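Local coordinates for thiamin pyrophosphokinase (Geobacillus thermodenitrificans, PDB 3K94), which probably catalyses the transfer of a pyrophosphate group from ATP to thiamine, giving thiamine diphosphate and AMP, at residues B[97-102]-B[125-130]; B[115-120]-B[133-138]; B[150-155]-B[204-209]; B[165-170]-B[194-199]. All coordinates share one frame; numbering follows the deposited sequence.

Contact 1: B[97-102]-B[125-130]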
loop_
_atom_site.group_PDB
_atom_site.type_symbol
_atom_site.label_atom_id
_atom_site.label_comp_id
_atom_site.label_asym_id
_atom_site.label_seq_id
_atom_site.Cartn_x
_atom_site.Cartn_y
_atom_site.Cartn_z
ATOM N N ARG B 97 0.774 -3.066 17.336
ATOM C CA ARG B 97 0.507 -3.629 16.005
ATOM C C ARG B 97 -0.875 -3.218 15.545
ATOM O O ARG B 97 -1.832 -3.254 16.318
ATOM C CB ARG B 97 0.632 -5.155 16.008
ATOM C CG ARG B 97 1.976 -5.637 16.542
ATOM C CD ARG B 97 2.174 -7.133 16.364
ATOM N NE ARG B 97 3.566 -7.520 16.608
ATOM C CZ ARG B 97 4.039 -7.983 17.764
ATOM N NH1 ARG B 97 3.234 -8.127 18.815
ATOM N NH2 ARG B 97 5.320 -8.307 17.870
ATOM N N LEU B 98 -0.960 -2.785 14.292
ATOM C CA LEU B 98 -2.223 -2.418 13.675
ATOM C C LEU B 98 -2.631 -3.503 12.689
ATOM O O LEU B 98 -1.906 -3.785 11.732
ATOM C CB LEU B 98 -2.092 -1.090 12.924
ATOM C CG LEU B 98 -1.302 -0.008 13.655
ATOM C CD1 LEU B 98 -1.275 1.259 12.835
ATOM C CD2 LEU B 98 -1.890 0.249 15.072
ATOM N N PHE B 99 -3.786 -4.102 12.939
ATOM C CA PHE B 99 -4.370 -5.120 12.092
ATOM C C PHE B 99 -5.582 -4.506 11.409
ATOM O O PHE B 99 -6.110 -3.501 11.872
ATOM C CB PHE B 99 -4.821 -6.314 12.932
ATOM C CG PHE B 99 -3.713 -6.974 13.707
ATOM C CD1 PHE B 99 -3.410 -6.567 14.987
ATOM C CD2 PHE B 99 -2.959 -7.995 13.142
ATOM C CE1 PHE B 99 -2.391 -7.170 15.708
ATOM C CE2 PHE B 99 -1.946 -8.599 13.846
ATOM C CZ PHE B 99 -1.659 -8.188 15.140
ATOM N N GLY B 100 -6.029 -5.107 10.313
ATOM C CA GLY B 100 -7.152 -4.556 9.577
ATOM C C GLY B 100 -6.877 -3.148 9.061
ATOM O O GLY B 100 -7.795 -2.354 8.875
ATOM N N ALA B 101 -5.613 -2.835 8.823
ATOM C CA ALA B 101 -5.252 -1.499 8.368
ATOM C C ALA B 101 -4.836 -1.474 6.881
ATOM O O ALA B 101 -4.390 -0.446 6.385
ATOM C CB ALA B 101 -4.152 -0.910 9.260
ATOM N N THR B 102 -4.988 -2.604 6.187
ATOM C CA THR B 102 -4.626 -2.701 4.781
ATOM C C THR B 102 -5.813 -3.141 3.929
ATOM O O THR B 102 -6.831 -3.613 4.443
ATOM C CB THR B 102 -3.466 -3.710 4.530
ATOM O OG1 THR B 102 -3.900 -5.041 4.843
ATOM C CG2 THR B 102 -2.228 -3.359 5.338
ATOM N N GLU B 125 3.929 -1.630 14.263
ATOM C CA GLU B 125 3.928 -2.446 13.047
ATOM C C GLU B 125 2.549 -2.394 12.404
ATOM O O GLU B 125 1.537 -2.431 13.085
ATOM C CB GLU B 125 4.231 -3.916 13.341
ATOM C CG GLU B 125 5.492 -4.212 14.135
ATOM C CD GLU B 125 5.765 -5.715 14.226
ATOM O OE1 GLU B 125 4.796 -6.502 14.274
ATOM O OE2 GLU B 125 6.946 -6.113 14.232
ATOM N N ILE B 126 2.495 -2.318 11.088
ATOM C CA ILE B 126 1.268 -2.678 10.397
ATOM C C ILE B 126 1.384 -4.145 9.988
ATOM O O ILE B 126 2.387 -4.564 9.381
ATOM C CB ILE B 126 1.047 -1.789 9.155
ATOM C CG1 ILE B 126 0.677 -0.366 9.590
ATOM C CG2 ILE B 126 -0.026 -2.389 8.255
ATOM C CD1 ILE B 126 0.569 0.635 8.436
ATOM N N VAL B 127 0.371 -4.934 10.310
ATOM C CA VAL B 127 0.424 -6.365 10.042
ATOM C C VAL B 127 -0.818 -6.868 9.327
ATOM O O VAL B 127 -1.943 -6.548 9.724
ATOM C CB VAL B 127 0.501 -7.151 11.363
ATOM C CG1 VAL B 127 0.573 -8.658 11.077
ATOM C CG2 VAL B 127 1.671 -6.651 12.210
ATOM N N ASP B 128 -0.620 -7.644 8.266
ATOM C CA ASP B 128 -1.727 -8.392 7.667
ATOM C C ASP B 128 -1.301 -9.829 7.357
ATOM O O ASP B 128 -0.203 -10.237 7.720
ATOM C CB ASP B 128 -2.409 -7.632 6.501
ATOM C CG ASP B 128 -1.606 -7.658 5.187
ATOM O OD1 ASP B 128 -0.596 -8.383 5.083
ATOM O OD2 ASP B 128 -2.015 -6.939 4.244
ATOM N N ARG B 129 -2.165 -10.616 6.737
ATOM C CA ARG B 129 -1.826 -12.027 6.533
ATOM C C ARG B 129 -0.509 -12.260 5.794
ATOM O O ARG B 129 0.017 -13.367 5.829
ATOM C CB ARG B 129 -2.943 -12.755 5.782
ATOM C CG ARG B 129 -3.250 -12.151 4.430
ATOM C CD ARG B 129 -4.375 -12.889 3.736
ATOM N NE ARG B 129 -4.634 -12.326 2.416
ATOM C CZ ARG B 129 -5.464 -12.865 1.540
ATOM N NH1 ARG B 129 -6.109 -13.978 1.854
ATOM N NH2 ARG B 129 -5.644 -12.301 0.358
ATOM N N GLN B 130 0.024 -11.232 5.131
ATOM C CA GLN B 130 1.160 -11.419 4.226
ATOM C C GLN B 130 2.312 -10.451 4.446
ATOM O O GLN B 130 3.321 -10.513 3.715
ATOM C CB GLN B 130 0.711 -11.215 2.769
ATOM C CG GLN B 130 0.155 -12.411 2.101
ATOM C CD GLN B 130 -0.154 -12.136 0.635
ATOM O OE1 GLN B 130 -1.258 -11.720 0.296
ATOM N NE2 GLN B 130 0.827 -12.365 -0.238
HETATM O O HOH W 1 7.196 -8.178 15.631
HETATM O O HOH W 2 -3.018 -4.013 9.205
HETATM O O HOH W 3 -4.607 -7.184 9.185
#

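Contact 2: B[115-120]-B[133-138]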
loop_
_atom_site.group_PDB
_atom_site.type_symbol
_atom_site.label_atom_id
_atom_site.label_comp_id
_atom_site.label_asym_id
_atom_site.label_seq_id
_atom_site.Cartn_x
_atom_site.Cartn_y
_atom_site.Cartn_z
ATOM N N LEU B 115 0.746 7.784 9.628
ATOM C CA LEU B 115 0.694 7.681 11.091
ATOM C C LEU B 115 1.956 7.024 11.646
ATOM O O LEU B 115 2.535 7.500 12.619
ATOM C CB LEU B 115 -0.533 6.883 11.542
ATOM C CG LEU B 115 -1.876 7.604 11.531
ATOM C CD1 LEU B 115 -3.013 6.610 11.686
ATOM C CD2 LEU B 115 -1.898 8.612 12.660
ATOM N N LEU B 116 2.388 5.926 11.033
ATOM C CA LEU B 116 3.646 5.322 11.447
ATOM C C LEU B 116 4.804 6.329 11.350
ATOM O O LEU B 116 5.666 6.401 12.239
ATOM C CB LEU B 116 3.934 4.052 10.645
ATOM C CG LEU B 116 3.378 2.765 11.272
ATOM C CD1 LEU B 116 1.897 2.901 11.548
ATOM C CD2 LEU B 116 3.661 1.555 10.382
ATOM N N LEU B 117 4.817 7.107 10.273
ATOM C CA LEU B 117 5.843 8.131 10.080
ATOM C C LEU B 117 5.775 9.224 11.123
ATOM O O LEU B 117 6.799 9.649 11.646
ATOM C CB LEU B 117 5.732 8.757 8.696
ATOM C CG LEU B 117 6.107 7.756 7.618
ATOM C CD1 LEU B 117 5.760 8.322 6.260
ATOM C CD2 LEU B 117 7.592 7.416 7.748
ATOM N N LYS B 118 4.566 9.687 11.420
ATOM C CA LYS B 118 4.394 10.677 12.471
ATOM C C LYS B 118 4.975 10.162 13.781
ATOM O O LYS B 118 5.613 10.914 14.520
ATOM C CB LYS B 118 2.926 11.056 12.648
ATOM C CG LYS B 118 2.678 11.917 13.884
ATOM C CD LYS B 118 1.228 12.344 13.987
ATOM C CE LYS B 118 0.992 13.237 15.193
ATOM N NZ LYS B 118 -0.369 13.834 15.137
ATOM N N TYR B 119 4.765 8.880 14.064
ATOM C CA TYR B 119 5.289 8.272 15.285
ATOM C C TYR B 119 6.487 7.367 14.992
ATOM O O TYR B 119 6.630 6.301 15.589
ATOM C CB TYR B 119 4.192 7.483 16.004
ATOM C CG TYR B 119 3.044 8.340 16.511
ATOM C CD1 TYR B 119 3.230 9.235 17.554
ATOM C CD2 TYR B 119 1.778 8.241 15.954
ATOM C CE1 TYR B 119 2.183 10.017 18.021
ATOM C CE2 TYR B 119 0.728 9.007 16.415
ATOM C CZ TYR B 119 0.934 9.898 17.444
ATOM O OH TYR B 119 -0.115 10.662 17.906
ATOM N N ALA B 120 7.345 7.800 14.074
ATOM C CA ALA B 120 8.468 6.985 13.634
ATOM C C ALA B 120 9.387 6.524 14.770
ATOM O O ALA B 120 10.041 5.497 14.655
ATOM C CB ALA B 120 9.272 7.715 12.546
ATOM N N LEU B 133 4.841 -4.205 8.135
ATOM C CA LEU B 133 5.424 -2.975 7.625
ATOM C C LEU B 133 5.794 -2.091 8.799
ATOM O O LEU B 133 5.025 -1.960 9.752
ATOM C CB LEU B 133 4.447 -2.277 6.656
ATOM C CG LEU B 133 4.859 -0.972 5.961
ATOM C CD1 LEU B 133 3.990 -0.742 4.740
ATOM C CD2 LEU B 133 4.750 0.219 6.921
ATOM N N THR B 134 6.999 -1.531 8.738
ATOM C CA THR B 134 7.535 -0.691 9.794
ATOM C C THR B 134 8.353 0.442 9.181
ATOM O O THR B 134 8.875 0.318 8.068
ATOM C CB THR B 134 8.450 -1.482 10.769
ATOM O OG1 THR B 134 9.500 -2.149 10.042
ATOM C CG2 THR B 134 7.656 -2.507 11.560
ATOM N N VAL B 135 8.464 1.549 9.909
ATOM C CA VAL B 135 9.317 2.659 9.486
ATOM C C VAL B 135 10.304 2.966 10.608
ATOM O O VAL B 135 10.001 2.746 11.783
ATOM C CB VAL B 135 8.495 3.918 9.108
ATOM C CG1 VAL B 135 7.490 3.590 7.990
ATOM C CG2 VAL B 135 7.782 4.457 10.320
ATOM N N HIS B 136 11.478 3.472 10.251
ATOM C CA HIS B 136 12.573 3.579 11.214
ATOM C C HIS B 136 13.379 4.868 11.095
ATOM O O HIS B 136 13.625 5.369 9.991
ATOM C CB HIS B 136 13.526 2.388 11.055
ATOM C CG HIS B 136 12.873 1.064 11.281
ATOM N ND1 HIS B 136 12.369 0.296 10.252
ATOM C CD2 HIS B 136 12.621 0.379 12.420
ATOM C CE1 HIS B 136 11.842 -0.809 10.749
ATOM N NE2 HIS B 136 11.971 -0.777 12.063
ATOM N N LEU B 137 13.820 5.366 12.245
ATOM C CA LEU B 137 14.763 6.475 12.313
ATOM C C LEU B 137 16.171 5.890 12.439
ATOM O O LEU B 137 16.323 4.685 12.639
ATOM C CB LEU B 137 14.421 7.373 13.508
ATOM C CG LEU B 137 12.995 7.967 13.460
ATOM C CD1 LEU B 137 12.723 8.895 14.642
ATOM C CD2 LEU B 137 12.720 8.708 12.139
ATOM N N PRO B 138 17.211 6.732 12.315
ATOM C CA PRO B 138 18.564 6.167 12.385
ATOM C C PRO B 138 18.816 5.357 13.657
ATOM O O PRO B 138 18.286 5.655 14.736
ATOM C CB PRO B 138 19.464 7.408 12.329
ATOM C CG PRO B 138 18.661 8.399 11.523
ATOM C CD PRO B 138 17.226 8.165 11.960
HETATM O O HOH W 4 12.739 4.500 14.876
#

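Contact 3: B[150-155]-B[204-209]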
loop_
_atom_site.group_PDB
_atom_site.type_symbol
_atom_site.label_atom_id
_atom_site.label_comp_id
_atom_site.label_asym_id
_atom_site.label_seq_id
_atom_site.Cartn_x
_atom_site.Cartn_y
_atom_site.Cartn_z
ATOM N N CYS B 150 9.364 -14.625 3.929
ATOM C CA CYS B 150 10.541 -14.980 3.140
ATOM C C CYS B 150 11.248 -13.747 2.593
ATOM O O CYS B 150 12.453 -13.752 2.378
ATOM C CB CYS B 150 10.149 -15.885 1.964
ATOM S SG CYS B 150 9.393 -17.442 2.461
ATOM N N TYR B 151 10.493 -12.690 2.348
ATOM C CA TYR B 151 11.047 -11.549 1.643
ATOM C C TYR B 151 11.235 -10.344 2.551
ATOM O O TYR B 151 10.445 -10.122 3.470
ATOM C CB TYR B 151 10.151 -11.197 0.472
ATOM C CG TYR B 151 9.623 -12.418 -0.259
ATOM C CD1 TYR B 151 10.479 -13.269 -0.960
ATOM C CD2 TYR B 151 8.271 -12.716 -0.249
ATOM C CE1 TYR B 151 9.988 -14.392 -1.630
ATOM C CE2 TYR B 151 7.775 -13.823 -0.918
ATOM C CZ TYR B 151 8.630 -14.654 -1.604
ATOM O OH TYR B 151 8.110 -15.750 -2.249
ATOM N N VAL B 152 12.293 -9.579 2.295
ATOM C CA VAL B 152 12.538 -8.323 2.992
ATOM C C VAL B 152 12.802 -7.222 1.968
ATOM O O VAL B 152 13.581 -7.404 1.030
ATOM C CB VAL B 152 13.731 -8.422 3.970
ATOM C CG1 VAL B 152 13.870 -7.134 4.791
ATOM C CG2 VAL B 152 13.561 -9.615 4.894
ATOM N N SER B 153 12.149 -6.079 2.137
ATOM C CA SER B 153 12.383 -4.951 1.245
ATOM C C SER B 153 12.625 -3.697 2.058
ATOM O O SER B 153 11.984 -3.481 3.099
ATOM C CB SER B 153 11.199 -4.738 0.301
ATOM O OG SER B 153 10.854 -5.953 -0.326
ATOM N N TYR B 154 13.570 -2.889 1.594
ATOM C CA TYR B 154 13.848 -1.606 2.213
ATOM C C TYR B 154 13.570 -0.504 1.218
ATOM O O TYR B 154 14.029 -0.561 0.068
ATOM C CB TYR B 154 15.296 -1.530 2.685
ATOM C CG TYR B 154 15.580 -2.491 3.805
ATOM C CD1 TYR B 154 15.192 -2.200 5.101
ATOM C CD2 TYR B 154 16.225 -3.701 3.565
ATOM C CE1 TYR B 154 15.439 -3.082 6.132
ATOM C CE2 TYR B 154 16.482 -4.580 4.585
ATOM C CZ TYR B 154 16.081 -4.273 5.869
ATOM O OH TYR B 154 16.327 -5.155 6.898
ATOM N N ILE B 155 12.807 0.487 1.665
ATOM C CA ILE B 155 12.473 1.640 0.850
ATOM C C ILE B 155 12.763 2.921 1.613
ATOM O O ILE B 155 12.276 3.099 2.726
ATOM C CB ILE B 155 11.002 1.615 0.431
ATOM C CG1 ILE B 155 10.727 0.375 -0.408
ATOM C CG2 ILE B 155 10.645 2.872 -0.362
ATOM C CD1 ILE B 155 9.275 0.205 -0.797
ATOM N N LEU B 204 13.668 5.244 6.985
ATOM C CA LEU B 204 13.655 4.065 6.128
ATOM C C LEU B 204 12.491 3.137 6.425
ATOM O O LEU B 204 12.192 2.849 7.590
ATOM C CB LEU B 204 14.962 3.295 6.294
ATOM C CG LEU B 204 15.169 2.074 5.406
ATOM C CD1 LEU B 204 15.570 2.534 4.011
ATOM C CD2 LEU B 204 16.239 1.164 5.987
HETATM N N MSE B 205 11.849 2.653 5.370
HETATM C CA MSE B 205 10.751 1.716 5.522
HETATM C C MSE B 205 11.213 0.289 5.298
HETATM O O MSE B 205 11.911 0.006 4.330
HETATM C CB MSE B 205 9.623 2.058 4.544
HETATM C CG MSE B 205 8.481 1.065 4.576
HETATM SE SE MSE B 205 6.976 1.535 3.389
HETATM C CE MSE B 205 7.965 1.953 1.769
HETATM N N MSE B 206 10.825 -0.615 6.194
HETATM C CA MSE B 206 11.041 -2.037 5.947
HETATM C C MSE B 206 9.732 -2.790 5.780
HETATM O O MSE B 206 8.814 -2.628 6.571
HETATM C CB MSE B 206 11.858 -2.700 7.057
HETATM C CG MSE B 206 12.037 -4.209 6.817
HETATM SE SE MSE B 206 13.114 -5.171 8.167
HETATM C CE MSE B 206 12.115 -4.692 9.796
ATOM N N ILE B 207 9.651 -3.613 4.741
ATOM C CA ILE B 207 8.535 -4.532 4.608
ATOM C C ILE B 207 9.041 -5.968 4.541
ATOM O O ILE B 207 9.882 -6.296 3.710
ATOM C CB ILE B 207 7.673 -4.212 3.376
ATOM C CG1 ILE B 207 7.048 -2.820 3.519
ATOM C CG2 ILE B 207 6.584 -5.276 3.212
ATOM C CD1 ILE B 207 6.514 -2.234 2.203
ATOM N N ARG B 208 8.559 -6.805 5.455
ATOM C CA ARG B 208 8.825 -8.237 5.399
ATOM C C ARG B 208 7.541 -8.876 4.952
ATOM O O ARG B 208 6.478 -8.593 5.498
ATOM C CB ARG B 208 9.253 -8.795 6.764
ATOM C CG ARG B 208 10.510 -8.164 7.344
ATOM C CD ARG B 208 10.862 -8.772 8.705
ATOM N NE ARG B 208 11.420 -10.118 8.571
ATOM C CZ ARG B 208 11.851 -10.879 9.581
ATOM N NH1 ARG B 208 11.802 -10.450 10.839
ATOM N NH2 ARG B 208 12.326 -12.087 9.324
ATOM N N SER B 209 7.613 -9.724 3.942
ATOM C CA SER B 209 6.393 -10.262 3.390
ATOM C C SER B 209 6.508 -11.734 3.036
ATOM O O SER B 209 7.583 -12.323 3.109
ATOM C CB SER B 209 5.974 -9.455 2.156
ATOM O OG SER B 209 7.002 -9.424 1.174
HETATM O O HOH W 5 9.196 -7.746 1.423
#

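Contact 4: B[165-170]-B[194-199]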
loop_
_atom_site.group_PDB
_atom_site.type_symbol
_atom_site.label_atom_id
_atom_site.label_comp_id
_atom_site.label_asym_id
_atom_site.label_seq_id
_atom_site.Cartn_x
_atom_site.Cartn_y
_atom_site.Cartn_z
ATOM N N THR B 165 23.653 -0.373 6.230
ATOM C CA THR B 165 24.489 -1.557 6.406
ATOM C C THR B 165 23.662 -2.756 6.847
ATOM O O THR B 165 22.841 -2.654 7.762
ATOM C CB THR B 165 25.598 -1.295 7.443
ATOM O OG1 THR B 165 26.457 -0.254 6.965
ATOM C CG2 THR B 165 26.411 -2.567 7.715
ATOM N N LEU B 166 23.856 -3.885 6.176
ATOM C CA LEU B 166 23.147 -5.113 6.525
ATOM C C LEU B 166 24.117 -6.185 6.994
ATOM O O LEU B 166 25.228 -6.272 6.482
ATOM C CB LEU B 166 22.373 -5.662 5.326
ATOM C CG LEU B 166 21.264 -4.833 4.680
ATOM C CD1 LEU B 166 20.802 -5.523 3.391
ATOM C CD2 LEU B 166 20.099 -4.656 5.647
ATOM N N THR B 167 23.695 -6.986 7.977
ATOM C CA THR B 167 24.396 -8.222 8.327
ATOM C C THR B 167 23.395 -9.384 8.334
ATOM O O THR B 167 22.250 -9.213 8.752
ATOM C CB THR B 167 25.154 -8.125 9.693
ATOM O OG1 THR B 167 24.224 -8.120 10.786
ATOM C CG2 THR B 167 26.051 -6.857 9.761
ATOM N N GLY B 168 23.810 -10.548 7.836
ATOM C CA GLY B 168 22.984 -11.747 7.884
ATOM C C GLY B 168 22.087 -12.028 6.681
ATOM O O GLY B 168 21.291 -12.981 6.694
ATOM N N PHE B 169 22.221 -11.213 5.639
ATOM C CA PHE B 169 21.363 -11.325 4.457
ATOM C C PHE B 169 22.079 -11.945 3.258
ATOM O O PHE B 169 23.308 -11.982 3.201
ATOM C CB PHE B 169 20.831 -9.953 4.047
ATOM C CG PHE B 169 19.852 -9.371 5.024
ATOM C CD1 PHE B 169 20.294 -8.758 6.192
ATOM C CD2 PHE B 169 18.489 -9.438 4.778
ATOM C CE1 PHE B 169 19.385 -8.228 7.101
ATOM C CE2 PHE B 169 17.582 -8.912 5.672
ATOM C CZ PHE B 169 18.029 -8.307 6.840
ATOM N N LYS B 170 21.276 -12.412 2.304
ATOM C CA LYS B 170 21.750 -12.981 1.056
ATOM C C LYS B 170 22.690 -12.034 0.312
ATOM O O LYS B 170 23.788 -12.425 -0.073
ATOM C CB LYS B 170 20.549 -13.351 0.189
ATOM C CG LYS B 170 20.882 -13.924 -1.191
ATOM C CD LYS B 170 19.570 -14.233 -1.944
ATOM C CE LYS B 170 19.815 -14.808 -3.332
ATOM N NZ LYS B 170 18.539 -15.045 -4.067
ATOM N N SER B 194 19.645 -14.674 12.292
ATOM C CA SER B 194 19.317 -13.318 12.679
ATOM C C SER B 194 20.240 -12.382 11.956
ATOM O O SER B 194 21.277 -12.806 11.433
ATOM C CB SER B 194 19.500 -13.132 14.195
ATOM O OG SER B 194 20.882 -13.048 14.522
ATOM N N GLY B 195 19.879 -11.105 11.930
ATOM C CA GLY B 195 20.685 -10.117 11.238
ATOM C C GLY B 195 20.372 -8.723 11.730
ATOM O O GLY B 195 19.542 -8.551 12.619
ATOM N N THR B 196 21.044 -7.732 11.155
ATOM C CA THR B 196 20.793 -6.342 11.496
ATOM C C THR B 196 20.684 -5.474 10.246
ATOM O O THR B 196 21.196 -5.835 9.175
ATOM C CB THR B 196 21.937 -5.774 12.359
ATOM O OG1 THR B 196 23.176 -5.961 11.677
ATOM C CG2 THR B 196 22.017 -6.492 13.694
ATOM N N PHE B 197 19.996 -4.344 10.382
ATOM C CA PHE B 197 20.142 -3.239 9.445
ATOM C C PHE B 197 20.433 -1.993 10.244
ATOM O O PHE B 197 19.967 -1.865 11.365
ATOM C CB PHE B 197 18.927 -3.061 8.502
ATOM C CG PHE B 197 17.614 -2.736 9.192
ATOM C CD1 PHE B 197 16.841 -3.742 9.756
ATOM C CD2 PHE B 197 17.120 -1.434 9.205
ATOM C CE1 PHE B 197 15.613 -3.458 10.369
ATOM C CE2 PHE B 197 15.883 -1.123 9.813
ATOM C CZ PHE B 197 15.132 -2.144 10.398
ATOM N N SER B 198 21.226 -1.088 9.687
ATOM C CA SER B 198 21.521 0.154 10.383
ATOM C C SER B 198 21.762 1.256 9.381
ATOM O O SER B 198 22.128 0.999 8.237
ATOM C CB SER B 198 22.741 -0.003 11.306
ATOM O OG SER B 198 23.943 -0.178 10.564
ATOM N N PHE B 199 21.561 2.489 9.815
ATOM C CA PHE B 199 21.813 3.643 8.974
ATOM C C PHE B 199 21.998 4.830 9.888
ATOM O O PHE B 199 21.495 4.827 11.007
ATOM C CB PHE B 199 20.679 3.871 7.953
ATOM C CG PHE B 199 19.296 3.987 8.563
ATOM C CD1 PHE B 199 18.593 2.850 8.947
ATOM C CD2 PHE B 199 18.689 5.229 8.721
ATOM C CE1 PHE B 199 17.317 2.947 9.502
ATOM C CE2 PHE B 199 17.400 5.340 9.267
ATOM C CZ PHE B 199 16.712 4.197 9.662
HETATM O O HOH W 6 23.601 -3.646 10.246
#

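Contact 1: B[97-102]-B[125-130]
Arg97 and Glu125 lie side by side on one face of the sheet. They form a salt bridge, with Arg97 NE 2.8 Å from Glu125 OE1. An extended chain, with chi3 at 168°, carries NE out to this oxygen. OE1 sits at the edge of the guanidinium, near its plane. NE meets the carboxylate from above, and the two flat groups are turned 70° apart. A water bridges Arg97 NH2 and Glu125 OE2. An alanine in place of Arg97 would probably leave the Glu125 carboxylate without its charged mate and His4 without its bond to NH1. Strands 97-99 and 125-128 are roughly parallel neighbours, joined through helix 106-118 as a beta-alpha-beta unit of the catalytic domain. Leu98 N bonds to Glu125 O, and Val127 N to Leu98 O. On the opposite face, Leu98 CD1 meets Ile126 CG1 at 4.1 Å, and Leu116 of the helix packs on both residues. Phe99 and Val127 run alongside each other, with CE2 of Phe99 3.7 Å from CG1 of Val127. Thr102 crosses Asp128 at about a right angle, its OG1 donating to the anti lone pair of Asp128 OD2 at 2.7 Å. Asp128 OD1 accepts from Gln130 N in an Asx turn.

Contact 2: B[115-120]-B[133-138]
The backbones of 115-120 and 133-138 draw closest just past the end of helix 106-118, where the CA atoms of Ala120 and His136 are 5.9 Å apart. Tyr119 is the first residue to leave the helical conformation. Val135 is the central side chain. It points toward the helix, and its two methyls touch different residues. CG2 reaches the helix backbone, 3.5 Å from Leu116 O, and also touches CB of Leu116 and, more loosely, CB of Ala120. CG1 meets Leu117 CD2 at 3.8 Å, and these two side chains cross at about a right angle. Chi1 of Val135 at -58° sets CG2 between the backbone N and the carbonyl carbon, and it is this methyl that reaches Leu116 O. Two residues before Val135 on the strand, Leu116 and Leu133 cross obliquely, CD2 to CD2 at 3.9 Å. Two residues after it, Leu137 CD2 touches Ala120 CB at 3.6 Å. A water nearby donates to Ala120 O at 2.9 Å and accepts from Leu137 N at 3.0 Å. Leu133 also packs on Phe110 of the second subunit. Thr134 and His136 alternate to the other side of strand 131-136, and the His136 ring meets Phe197 edge-to-face. This is helix-on-sheet packing of an alpha/beta domain, with the last turn of helix 106-118 lying against the first antiparallel strand after the parallel part of the sheet.

Contact 3: B[150-155]-B[204-209]
An antiparallel ladder of the mixed sheet pairs Tyr151 to Ile155 with Ser209 to Met205, and ends in a classic beta bulge where Cys150, disulfide-bonded to Cys214, and Tyr151 both face Ser209. Tyr151 N gives Ser209 O a straight bond (170°), while that from Cys150 N is weak. On one face, the Tyr154 ring lies alongside selenomethionine Met206. CE1 of Tyr154 is 3.6 Å from CG of Met206, and SE of Met206 is 4.7 Å from the Tyr154 ring centroid in an oblique Met-aromatic contact. Leu204 CD2 approaches the same ring at Tyr154 CD1, 3.6 Å away. Tyr154 OH is buried without a polar partner. An alanine in place of Tyr154 would probably open a gap beside Met206 SE and Leu204 CD2. On the opposite face, selenomethionine Met205 bends at chi3 (47°), putting its CE 3.3 Å from CB of Ile155, a tight fit. A water donates to Ile207 O and Ser209 OG. Ser209 OG bonds to Asp107 of the second subunit, and Phe110 of that subunit packs on Ile155, Met205 and Ile207. Strand 204-209 lies between 151-156 and 131-136, while Tyr154 and Met206 face Val143 of strand 139-144 and Phe197 of strand 194-199.

Contact 4: B[165-170]-B[194-199]
Thr165 with Ser198 and Thr167 with Thr196 form the two hydrogen-bonded pairs of this antiparallel ladder. Each pair has two backbone bonds, such as Thr165 N to Ser198 O at 2.9 Å and Thr167 N to Thr196 O at 3.0 Å. On the face that carries these four residues, the OG1 atoms of Thr167 and Thr196 are 2.6 Å apart, in a hydrogen bond that either could donate. Both sit between the backbone N and the carbonyl carbon, chi1 72° and 55°. A water donates to Thr165 O and lies 2.8 Å from Thr196 OG1. Thr165 OG1 is turned to Asn175 N. Apolar contact is on the opposite face, where the CD2 branch of Leu166 touches CB of Phe197 at 3.5 Å. A separate ring-edge contact puts Phe169 CE1 3.6 Å from Thr196 O, a backbone oxygen near the ring plane. Just past strand 165-167, Gly168 brings its CA to 4.4 Å from CA of Gly195. At a phi of 92°, a CB on Gly168 would clash with Ser194 O and with the preceding carbonyl, which calls for glycine. A CB on Gly195 would clash with Thr167 O. Strand 194-199 is the middle of a three-stranded antiparallel sheet, between 165-167 and 139-144. Leu166 and Phe169 pack on Tyr154 of strand 151-156 in the larger sheet, and the Phe197 side chain meets Tyr141 and Val143 of strand 139-144.

From the N terminus, 97-102 leads into helix 106-118, and contact 1 closes that loop when 125-130 pairs beside it. Segment 115-120 opens before then and meets 133-138 afterwards, so contacts 1 and 2 cross along the chain. Both include strands of the mixed sheet, and Ile126 O probably bonds to Leu133 N between them. The chain then runs into the vitamin B1 binding family region. Contact 3 opens at 150-155, contact 4 opens and closes within its loop, and 204-209 returns to finish contact 3. Strand 204-209 lies next to 131-136, tying contact 3 to contact 2. Contact 4 belongs to the smaller sheet, which meets the larger one through Tyr154, Met206 and Phe197.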